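Local structure of aerobactin synthase IucA (Klebsiella pneumoniae subsp. pneumoniae, 5JM8) at residues V184-H195 / D328-L336; A257-R266 / C270-L281. The protein probably catalyses an ATP-dependent ligation step in the assembly of the siderophore aerobactin, as a member of the NIS synthetase family. All coordinates share one frame; numbering follows the deposited sequence.

Contact 1 of 2, residues V184-H195 / D328-L336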
loop_
_atom_site.group_PDB
_atom_site.type_symbol
_atom_site.label_atom_id
_atom_site.label_comp_id
_atom_site.label_asym_id
_atom_site.label_seq_id
_atom_site.Cartn_x
_atom_site.Cartn_y
_atom_site.Cartn_z
ATOM N N VAL A 184 -30.684 19.952 0.018
ATOM C CA VAL A 184 -31.761 20.375 -0.869
ATOM C C VAL A 184 -33.022 19.539 -0.676
ATOM O O VAL A 184 -32.953 18.313 -0.594
ATOM C CB VAL A 184 -31.326 20.277 -2.347
ATOM C CG1 VAL A 184 -32.428 20.775 -3.270
ATOM C CG2 VAL A 184 -30.041 21.055 -2.579
ATOM N N ASN A 185 -34.169 20.207 -0.609
ATOM C CA ASN A 185 -35.446 19.507 -0.543
ATOM C C ASN A 185 -35.690 18.776 -1.860
ATOM O O ASN A 185 -35.479 19.335 -2.936
ATOM C CB ASN A 185 -36.591 20.483 -0.241
ATOM C CG ASN A 185 -37.921 19.778 0.002
ATOM O OD1 ASN A 185 -38.222 18.756 -0.611
ATOM N ND2 ASN A 185 -38.728 20.334 0.897
ATOM N N LYS A 186 -36.143 17.528 -1.764
ATOM C CA LYS A 186 -36.322 16.669 -2.933
ATOM C C LYS A 186 -37.256 17.273 -3.980
ATOM O O LYS A 186 -37.184 16.926 -5.160
ATOM C CB LYS A 186 -36.858 15.307 -2.500
ATOM C CG LYS A 186 -38.217 15.355 -1.822
ATOM C CD LYS A 186 -38.650 13.964 -1.392
ATOM C CE LYS A 186 -39.999 13.980 -0.703
ATOM N NZ LYS A 186 -40.397 12.620 -0.255
ATOM N N THR A 187 -38.129 18.177 -3.546
ATOM C CA THR A 187 -39.041 18.862 -4.459
ATOM C C THR A 187 -38.294 19.792 -5.405
ATOM O O THR A 187 -38.885 20.326 -6.344
ATOM C CB THR A 187 -40.094 19.698 -3.705
ATOM O OG1 THR A 187 -39.444 20.748 -2.978
ATOM C CG2 THR A 187 -40.896 18.833 -2.741
ATOM N N GLN A 188 -37.004 19.994 -5.145
ATOM C CA GLN A 188 -36.172 20.845 -5.990
ATOM C C GLN A 188 -35.018 20.072 -6.627
ATOM O O GLN A 188 -34.088 20.670 -7.172
ATOM C CB GLN A 188 -35.627 22.023 -5.180
ATOM C CG GLN A 188 -36.709 22.924 -4.605
ATOM C CD GLN A 188 -37.655 23.453 -5.666
ATOM O OE1 GLN A 188 -38.858 23.195 -5.626
ATOM N NE2 GLN A 188 -37.116 24.200 -6.621
ATOM N N ILE A 189 -35.090 18.745 -6.559
ATOM C CA ILE A 189 -34.076 17.882 -7.157
ATOM C C ILE A 189 -34.648 17.092 -8.325
ATOM O O ILE A 189 -35.476 16.201 -8.136
ATOM C CB ILE A 189 -33.491 16.897 -6.126
ATOM C CG1 ILE A 189 -32.705 17.662 -5.061
ATOM C CG2 ILE A 189 -32.583 15.876 -6.812
ATOM C CD1 ILE A 189 -32.274 16.813 -3.885
ATOM N N ALA A 190 -34.191 17.423 -9.529
ATOM C CA ALA A 190 -34.551 16.680 -10.731
ATOM C C ALA A 190 -33.386 15.787 -11.130
ATOM O O ALA A 190 -32.239 16.229 -11.148
ATOM C CB ALA A 190 -34.907 17.624 -11.862
ATOM N N GLY A 191 -33.673 14.531 -11.451
ATOM C CA GLY A 191 -32.624 13.615 -11.849
ATOM C C GLY A 191 -33.137 12.250 -12.257
ATOM O O GLY A 191 -34.338 12.043 -12.424
ATOM N N GLU A 192 -32.207 11.316 -12.409
ATOM C CA GLU A 192 -32.522 9.972 -12.864
ATOM C C GLU A 192 -31.338 9.064 -12.555
ATOM O O GLU A 192 -30.200 9.529 -12.504
ATOM C CB GLU A 192 -32.835 9.984 -14.360
ATOM C CG GLU A 192 -33.545 8.749 -14.876
ATOM C CD GLU A 192 -33.844 8.834 -16.364
ATOM O OE1 GLU A 192 -33.592 9.901 -16.967
ATOM O OE2 GLU A 192 -34.330 7.834 -16.930
ATOM N N SER A 193 -31.597 7.779 -12.332
ATOM C CA SER A 193 -30.518 6.834 -12.060
ATOM C C SER A 193 -30.936 5.390 -12.322
ATOM O O SER A 193 -32.120 5.055 -12.255
ATOM C CB SER A 193 -30.042 6.980 -10.615
ATOM O OG SER A 193 -28.969 6.097 -10.345
ATOM N N LEU A 194 -29.950 4.545 -12.617
ATOM C CA LEU A 194 -30.170 3.113 -12.811
ATOM C C LEU A 194 -29.672 2.327 -11.604
ATOM O O LEU A 194 -28.857 2.826 -10.826
ATOM C CB LEU A 194 -29.463 2.623 -14.077
ATOM C CG LEU A 194 -29.994 3.148 -15.412
ATOM C CD1 LEU A 194 -29.164 2.602 -16.563
ATOM C CD2 LEU A 194 -31.461 2.791 -15.600
ATOM N N HIS A 195 -30.179 1.105 -11.449
ATOM C CA HIS A 195 -29.762 0.201 -10.377
ATOM C C HIS A 195 -30.204 0.732 -9.015
ATOM O O HIS A 195 -30.923 0.055 -8.278
ATOM C CB HIS A 195 -28.245 -0.004 -10.414
ATOM C CG HIS A 195 -27.705 -0.228 -11.793
ATOM N ND1 HIS A 195 -28.107 -1.282 -12.585
ATOM C CD2 HIS A 195 -26.807 0.471 -12.525
ATOM C CE1 HIS A 195 -27.474 -1.226 -13.744
ATOM N NE2 HIS A 195 -26.678 -0.171 -13.732
ATOM N N ASP A 328 -24.776 6.456 -15.978
ATOM C CA ASP A 328 -26.109 5.914 -15.728
ATOM C C ASP A 328 -26.867 6.684 -14.649
ATOM O O ASP A 328 -27.768 6.142 -14.008
ATOM C CB ASP A 328 -26.008 4.435 -15.330
ATOM C CG ASP A 328 -25.101 4.207 -14.132
ATOM O OD1 ASP A 328 -24.769 5.185 -13.431
ATOM O OD2 ASP A 328 -24.721 3.042 -13.886
ATOM N N GLY A 329 -26.498 7.945 -14.447
ATOM C CA GLY A 329 -27.166 8.777 -13.466
ATOM C C GLY A 329 -26.855 10.247 -13.648
ATOM O O GLY A 329 -25.754 10.613 -14.059
ATOM N N TRP A 330 -27.834 11.091 -13.346
ATOM C CA TRP A 330 -27.652 12.534 -13.425
ATOM C C TRP A 330 -28.647 13.239 -12.524
ATOM O O TRP A 330 -29.676 12.676 -12.153
ATOM C CB TRP A 330 -27.815 13.031 -14.862
ATOM C CG TRP A 330 -29.201 12.864 -15.415
ATOM C CD1 TRP A 330 -29.670 11.814 -16.147
ATOM C CD2 TRP A 330 -30.297 13.781 -15.284
ATOM N NE1 TRP A 330 -30.988 12.016 -16.478
ATOM C CE2 TRP A 330 -31.396 13.216 -15.960
ATOM C CE3 TRP A 330 -30.455 15.022 -14.660
ATOM C CZ2 TRP A 330 -32.636 13.849 -16.031
ATOM C CZ3 TRP A 330 -31.686 15.649 -14.731
ATOM C CH2 TRP A 330 -32.760 15.062 -15.412
ATOM N N ALA A 331 -28.334 14.480 -12.177
ATOM C CA ALA A 331 -29.213 15.261 -11.330
ATOM C C ALA A 331 -29.008 16.746 -11.584
ATOM O O ALA A 331 -28.029 17.153 -12.210
ATOM C CB ALA A 331 -28.968 14.928 -9.870
ATOM N N GLY A 332 -29.946 17.548 -11.098
ATOM C CA GLY A 332 -29.867 18.986 -11.240
ATOM C C GLY A 332 -30.835 19.664 -10.298
ATOM O O GLY A 332 -31.648 19.003 -9.648
ATOM N N LEU A 333 -30.743 20.985 -10.218
ATOM C CA LEU A 333 -31.661 21.768 -9.407
ATOM C C LEU A 333 -32.742 22.364 -10.290
ATOM O O LEU A 333 -32.483 22.743 -11.432
ATOM C CB LEU A 333 -30.919 22.878 -8.663
ATOM C CG LEU A 333 -29.883 22.420 -7.637
ATOM C CD1 LEU A 333 -29.108 23.617 -7.114
ATOM C CD2 LEU A 333 -30.547 21.669 -6.491
ATOM N N ARG A 334 -33.957 22.426 -9.756
ATOM C CA ARG A 334 -35.057 23.115 -10.416
ATOM C C ARG A 334 -35.455 24.330 -9.582
ATOM O O ARG A 334 -35.409 24.281 -8.351
ATOM C CB ARG A 334 -36.247 22.171 -10.610
ATOM C CG ARG A 334 -36.591 21.387 -9.361
ATOM C CD ARG A 334 -37.961 20.738 -9.429
ATOM N NE ARG A 334 -38.115 19.822 -10.558
ATOM C CZ ARG A 334 -38.017 18.498 -10.474
ATOM N NH1 ARG A 334 -37.752 17.909 -9.314
ATOM N NH2 ARG A 334 -38.185 17.754 -11.558
ATOM N N ASP A 335 -35.833 25.423 -10.242
ATOM C CA ASP A 335 -36.248 26.625 -9.524
ATOM C C ASP A 335 -37.600 26.389 -8.844
ATOM O O ASP A 335 -38.129 25.278 -8.869
ATOM C CB ASP A 335 -36.308 27.840 -10.466
ATOM C CG ASP A 335 -37.254 27.645 -11.642
ATOM O OD1 ASP A 335 -38.197 26.833 -11.547
ATOM O OD2 ASP A 335 -37.053 28.324 -12.671
ATOM N N LEU A 336 -38.153 27.433 -8.237
ATOM C CA LEU A 336 -39.393 27.304 -7.479
ATOM C C LEU A 336 -40.575 26.924 -8.368
ATOM O O LEU A 336 -41.561 26.363 -7.892
ATOM C CB LEU A 336 -39.693 28.609 -6.745
ATOM C CG LEU A 336 -40.797 28.524 -5.692
ATOM C CD1 LEU A 336 -40.385 29.298 -4.451
ATOM C CD2 LEU A 336 -42.114 29.045 -6.250
#
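Strands 189-193 and 329-334 pair antiparallel in a large antiparallel sheet, and A190 and E192 trade backbone hydrogen bonds with G332 and W330 as the hydrogen-bonded pairs. The shortest rung is G332 N to A190 O, 2.6 Å, though it is bent, while R334 N to Q188 O and L194 N to D328 O carry the ladder past either end of strand 189-193. Between these rungs G191 faces A331, their CA atoms only 3.8 Å apart. The W330 indole folds back over this spot because its CG sits between the backbone N and the carbonyl carbon (chi1 66°), and G191 CA makes a CH-pi contact over the face of the six-membered ring, 3.8 Å from its centroid. At the indole's N-H, E192 OE1 takes a weak bond from W330 NE1 at 3.4 Å, the carboxylate and ring planes 74° apart; its other oxygen, OE2, is in a salt bridge with R305. Further along, the R334 guanidinium lays one face on the methyl of A190, with NH2 3.3 Å from A190 CB. The Q188 amide reaches past the strand end, and NE2 donates to D335 O at 2.7 Å, from above that carbonyl's plane. On the face that carries I189 and L333, L333 CD2 meets CG1 of V184, from the end of strand 177-185 in a neighbouring sheet. The antiparallel ladder thus adds strand 189-193 to strand 329-334, which in turn pairs with 345-350 in the sheet of the IucA/IucC region.

Contact 2 of 2, residues A257-R266 / C270-L281. With ATP (adenosine-5'-triphosphate), chain I.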
loop_
_atom_site.group_PDB
_atom_site.type_symbol
_atom_site.label_atom_id
_atom_site.label_comp_id
_atom_site.label_asym_id
_atom_site.label_seq_id
_atom_site.Cartn_x
_atom_site.Cartn_y
_atom_site.Cartn_z
ATOM N N ALA A 257 -13.843 14.204 0.485
ATOM C CA ALA A 257 -12.676 13.659 -0.193
ATOM C C ALA A 257 -12.147 14.611 -1.260
ATOM O O ALA A 257 -12.891 15.444 -1.773
ATOM C CB ALA A 257 -13.023 12.314 -0.813
ATOM N N PRO A 258 -10.853 14.491 -1.595
ATOM C CA PRO A 258 -10.250 15.345 -2.623
ATOM C C PRO A 258 -10.607 14.899 -4.036
ATOM O O PRO A 258 -10.597 13.701 -4.319
ATOM C CB PRO A 258 -8.753 15.189 -2.366
ATOM C CG PRO A 258 -8.621 13.820 -1.812
ATOM C CD PRO A 258 -9.863 13.577 -0.996
ATOM N N TRP A 259 -10.911 15.857 -4.906
ATOM C CA TRP A 259 -11.250 15.568 -6.295
ATOM C C TRP A 259 -10.251 16.211 -7.246
ATOM O O TRP A 259 -9.780 17.319 -7.002
ATOM C CB TRP A 259 -12.659 16.056 -6.609
ATOM C CG TRP A 259 -13.709 15.233 -5.961
ATOM C CD1 TRP A 259 -14.132 15.313 -4.669
ATOM C CD2 TRP A 259 -14.474 14.191 -6.572
ATOM N NE1 TRP A 259 -15.119 14.387 -4.437
ATOM C CE2 TRP A 259 -15.344 13.683 -5.591
ATOM C CE3 TRP A 259 -14.503 13.635 -7.853
ATOM C CZ2 TRP A 259 -16.237 12.651 -5.853
ATOM C CZ3 TRP A 259 -15.389 12.612 -8.110
ATOM C CH2 TRP A 259 -16.244 12.130 -7.117
ATOM N N LEU A 260 -9.944 15.507 -8.331
ATOM C CA LEU A 260 -8.973 15.971 -9.314
ATOM C C LEU A 260 -9.657 16.363 -10.620
ATOM O O LEU A 260 -10.320 15.531 -11.239
ATOM C CB LEU A 260 -7.933 14.881 -9.595
ATOM C CG LEU A 260 -6.781 14.683 -8.609
ATOM C CD1 LEU A 260 -7.265 14.221 -7.242
ATOM C CD2 LEU A 260 -5.791 13.689 -9.191
ATOM N N PRO A 261 -9.515 17.632 -11.045
ATOM C CA PRO A 261 -10.005 17.929 -12.395
ATOM C C PRO A 261 -9.214 17.165 -13.453
ATOM O O PRO A 261 -7.985 17.145 -13.397
ATOM C CB PRO A 261 -9.803 19.445 -12.529
ATOM C CG PRO A 261 -8.848 19.822 -11.446
ATOM C CD PRO A 261 -9.081 18.850 -10.337
ATOM N N THR A 262 -9.913 16.534 -14.391
ATOM C CA THR A 262 -9.262 15.738 -15.425
ATOM C C THR A 262 -8.999 16.587 -16.664
ATOM O O THR A 262 -9.192 17.803 -16.639
ATOM C CB THR A 262 -10.114 14.511 -15.809
ATOM O OG1 THR A 262 -11.325 14.938 -16.445
ATOM C CG2 THR A 262 -10.450 13.694 -14.571
ATOM N N THR A 263 -8.553 15.943 -17.739
ATOM C CA THR A 263 -8.229 16.629 -18.988
ATOM C C THR A 263 -9.338 17.576 -19.460
ATOM O O THR A 263 -9.061 18.597 -20.092
ATOM C CB THR A 263 -7.944 15.618 -20.121
ATOM O OG1 THR A 263 -8.871 14.529 -20.040
ATOM C CG2 THR A 263 -6.524 15.079 -20.019
ATOM N N SER A 264 -10.584 17.238 -19.141
ATOM C CA SER A 264 -11.738 18.010 -19.597
ATOM C C SER A 264 -12.176 19.057 -18.578
ATOM O O SER A 264 -13.155 19.772 -18.799
ATOM C CB SER A 264 -12.908 17.076 -19.900
ATOM O OG SER A 264 -13.186 16.242 -18.791
ATOM N N SER A 265 -11.456 19.124 -17.460
ATOM C CA SER A 265 -11.699 20.106 -16.398
ATOM C C SER A 265 -13.044 19.920 -15.688
ATOM O O SER A 265 -13.090 19.865 -14.459
ATOM C CB SER A 265 -11.610 21.533 -16.949
ATOM O OG SER A 265 -10.324 21.798 -17.483
ATOM N N ARG A 266 -14.135 19.833 -16.444
ATOM C CA ARG A 266 -15.460 19.730 -15.835
ATOM C C ARG A 266 -15.718 18.346 -15.264
ATOM O O ARG A 266 -16.649 18.161 -14.481
ATOM C CB ARG A 266 -16.556 20.083 -16.844
ATOM C CG ARG A 266 -16.637 19.192 -18.077
ATOM C CD ARG A 266 -17.950 19.458 -18.801
ATOM N NE ARG A 266 -17.996 18.921 -20.159
ATOM C CZ ARG A 266 -19.031 19.076 -20.979
ATOM N NH1 ARG A 266 -19.000 18.560 -22.199
ATOM N NH2 ARG A 266 -20.104 19.747 -20.580
ATOM N N CYS A 270 -12.083 11.052 -8.159
ATOM C CA CYS A 270 -11.727 10.743 -6.778
ATOM C C CYS A 270 -11.471 9.242 -6.668
ATOM O O CYS A 270 -12.376 8.435 -6.877
ATOM C CB CYS A 270 -12.832 11.186 -5.814
ATOM S SG CYS A 270 -12.496 10.857 -4.066
ATOM N N ALA A 271 -10.233 8.881 -6.342
ATOM C CA ALA A 271 -9.779 7.492 -6.403
ATOM C C ALA A 271 -10.617 6.555 -5.536
ATOM O O ALA A 271 -10.741 5.367 -5.839
ATOM C CB ALA A 271 -8.311 7.407 -5.991
ATOM N N THR A 272 -11.189 7.096 -4.466
ATOM C CA THR A 272 -11.964 6.302 -3.519
ATOM C C THR A 272 -13.461 6.344 -3.816
ATOM O O THR A 272 -14.249 5.659 -3.162
ATOM C CB THR A 272 -11.734 6.786 -2.078
ATOM O OG1 THR A 272 -12.093 8.169 -1.975
ATOM C CG2 THR A 272 -10.275 6.619 -1.686
ATOM N N SER A 273 -13.849 7.150 -4.801
ATOM C CA SER A 273 -15.253 7.282 -5.170
ATOM C C SER A 273 -15.650 6.273 -6.238
ATOM O O SER A 273 -14.992 6.151 -7.273
ATOM C CB SER A 273 -15.548 8.695 -5.667
ATOM O OG SER A 273 -16.870 8.786 -6.169
ATOM N N ARG A 274 -16.740 5.563 -5.976
ATOM C CA ARG A 274 -17.288 4.604 -6.918
ATOM C C ARG A 274 -17.733 5.302 -8.197
ATOM O O ARG A 274 -17.832 4.682 -9.256
ATOM C CB ARG A 274 -18.459 3.863 -6.274
ATOM C CG ARG A 274 -18.999 2.699 -7.077
ATOM C CD ARG A 274 -19.962 1.877 -6.233
ATOM N NE ARG A 274 -19.314 1.318 -5.047
ATOM C CZ ARG A 274 -18.620 0.184 -5.038
ATOM N NH1 ARG A 274 -18.473 -0.525 -6.152
ATOM N NH2 ARG A 274 -18.068 -0.242 -3.910
ATOM N N ASP A 275 -17.994 6.603 -8.082
ATOM C CA ASP A 275 -18.455 7.409 -9.206
ATOM C C ASP A 275 -17.544 8.602 -9.469
ATOM O O ASP A 275 -17.041 9.232 -8.538
ATOM C CB ASP A 275 -19.877 7.912 -8.951
ATOM C CG ASP A 275 -20.906 6.804 -8.989
ATOM O OD1 ASP A 275 -20.775 5.895 -9.834
ATOM O OD2 ASP A 275 -21.847 6.844 -8.172
ATOM N N MET A 276 -17.331 8.893 -10.748
ATOM C CA MET A 276 -16.799 10.182 -11.159
ATOM C C MET A 276 -17.986 11.118 -11.337
ATOM O O MET A 276 -19.131 10.666 -11.403
ATOM C CB MET A 276 -16.000 10.072 -12.458
ATOM C CG MET A 276 -14.771 9.191 -12.372
ATOM S SD MET A 276 -13.780 9.315 -13.866
ATOM C CE MET A 276 -12.645 7.945 -13.651
ATOM N N ILE A 277 -17.720 12.417 -11.418
ATOM C CA ILE A 277 -18.789 13.384 -11.620
ATOM C C ILE A 277 -18.403 14.400 -12.695
ATOM O O ILE A 277 -17.285 14.916 -12.715
ATOM C CB ILE A 277 -19.149 14.088 -10.293
ATOM C CG1 ILE A 277 -20.406 14.944 -10.461
ATOM C CG2 ILE A 277 -17.972 14.906 -9.775
ATOM C CD1 ILE A 277 -21.125 15.217 -9.160
ATOM N N LYS A 278 -19.341 14.645 -13.605
ATOM C CA LYS A 278 -19.142 15.553 -14.729
ATOM C C LYS A 278 -20.134 16.706 -14.646
ATOM O O LYS A 278 -21.318 16.535 -14.930
ATOM C CB LYS A 278 -19.305 14.800 -16.049
ATOM C CG LYS A 278 -19.181 15.662 -17.291
ATOM C CD LYS A 278 -19.230 14.805 -18.546
ATOM C CE LYS A 278 -19.165 15.644 -19.808
ATOM N NZ LYS A 278 -19.096 14.796 -21.027
ATOM N N PHE A 279 -19.639 17.880 -14.261
ATOM C CA PHE A 279 -20.497 19.025 -13.981
ATOM C C PHE A 279 -20.795 19.871 -15.209
ATOM O O PHE A 279 -19.988 19.959 -16.136
ATOM C CB PHE A 279 -19.859 19.925 -12.920
ATOM C CG PHE A 279 -19.812 19.320 -11.548
ATOM C CD1 PHE A 279 -20.959 19.215 -10.780
ATOM C CD2 PHE A 279 -18.613 18.879 -11.015
ATOM C CE1 PHE A 279 -20.912 18.667 -9.516
ATOM C CE2 PHE A 279 -18.561 18.332 -9.749
ATOM C CZ PHE A 279 -19.710 18.227 -8.999
ATOM N N SER A 280 -21.968 20.495 -15.196
ATOM C CA SER A 280 -22.271 21.584 -16.109
ATOM C C SER A 280 -21.459 22.787 -15.649
ATOM O O SER A 280 -21.760 23.379 -14.614
ATOM C CB SER A 280 -23.770 21.895 -16.112
ATOM O OG SER A 280 -24.087 22.899 -17.057
ATOM N N LEU A 281 -20.420 23.129 -16.407
ATOM C CA LEU A 281 -19.466 24.158 -15.997
ATOM C C LEU A 281 -19.446 25.316 -16.992
ATOM O O LEU A 281 -19.050 25.149 -18.142
ATOM C CB LEU A 281 -18.068 23.541 -15.859
ATOM C CG LEU A 281 -16.926 24.430 -15.355
ATOM C CD1 LEU A 281 -17.207 24.946 -13.957
ATOM C CD2 LEU A 281 -15.609 23.667 -15.383
HETATM P PG ATP I . -15.399 14.254 -20.561
HETATM O O1G ATP I . -15.134 14.492 -19.096
HETATM O O2G ATP I . -14.443 13.274 -21.197
HETATM O O3G ATP I . -16.847 13.969 -20.883
HETATM P PB ATP I . -15.863 16.463 -22.394
HETATM O O1B ATP I . -15.674 17.938 -22.138
HETATM O O2B ATP I . -17.262 15.901 -22.512
HETATM O O3B ATP I . -15.012 15.654 -21.278
HETATM P PA ATP I . -15.091 16.832 -25.127
HETATM O O1A ATP I . -16.425 17.526 -25.232
HETATM O O2A ATP I . -14.676 15.842 -26.188
HETATM O O3A ATP I . -15.023 16.064 -23.713
HETATM O "O5'" ATP I . -13.909 17.913 -24.997
HETATM C "C5'" ATP I . -12.578 17.428 -24.862
HETATM C "C4'" ATP I . -11.713 18.368 -24.035
HETATM O "O4'" ATP I . -10.386 17.838 -24.004
HETATM C "C3'" ATP I . -11.630 19.774 -24.611
HETATM O "O3'" ATP I . -11.905 20.732 -23.581
HETATM C "C2'" ATP I . -10.213 19.920 -25.133
HETATM O "O2'" ATP I . -9.651 21.189 -24.804
HETATM C "C1'" ATP I . -9.435 18.805 -24.453
HETATM N N9 ATP I . -8.479 18.156 -25.378
HETATM C C8 ATP I . -7.153 18.104 -25.175
HETATM N N7 ATP I . -6.536 17.448 -26.189
HETATM C C5 ATP I . -7.487 17.069 -27.060
HETATM C C6 ATP I . -7.514 16.336 -28.342
HETATM N N6 ATP I . -6.356 15.883 -28.878
HETATM N N1 ATP I . -8.715 16.149 -28.936
HETATM C C2 ATP I . -9.860 16.605 -28.394
HETATM N N3 ATP I . -9.901 17.278 -27.229
HETATM C C4 ATP I . -8.770 17.539 -26.526
#
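With CG anti to the backbone N (chi1 177°) and every later bond extended, K278 runs straight out to the ATP phosphates, while R266 starts with CG between its backbone N and carbonyl carbon (chi1 61°) and then stretches to the same place. The two side chains cross obliquely, K278 CE lying over one face of the R266 guanidinium, 3.5 Å from R266 NE. K278 NZ bonds to O2B of ATP at 2.6 Å; its approach to O3G is very short and the length doubtful, so the lysine appears to reach both the beta and gamma phosphates. R266 NE gives a bond to O1B of ATP, 3.2 Å, and R266 NH1 one to O2B. S264 OG adds a bond to the gamma phosphate at O1G of ATP, 2.6 Å. The two positive side chains, R266 and K278, probably offset the triphosphate charge, and D447, a magnesium ligand, forms a salt bridge with K278. Behind the phosphates, F279 N donates to R266 O at 3.0 Å, fixing the backbone that carries the arginine. At the far end the W259 indole receives C270 CB over the centre of its six-membered ring, 3.4 Å from the centroid, with C270 SG over the five-membered ring. I277 CG2 touches W259 CZ3 at 3.8 Å. Strand 267-269 joins the two segments and pairs with both strands 258-261 and 275-284; strand 345-350 also pairs with the latter, and helix 198-209 packs against W259 and S273.

How the contacts relate
The two contacts lie about 19 Å apart between centres, with nearest atoms about 5 Å apart and not touching, yet both belong to the same antiparallel sheet. Strand 345-350 is the link: it pairs with 329-334 of contact 1 and with 275-284 of contact 2. Along the chain, contact 2 is nested inside the loop that contact 1 closes, so 184-195 comes first, then 257-266 and 270-281, and finally 328-336. R201 of helix 198-209 also bridges them, meeting D328 and D275. All four segments belong to the IucA/IucC family region; contact 2 holds ATP-pocket residues, whereas contact 1 builds the sheet farther from the nucleotide.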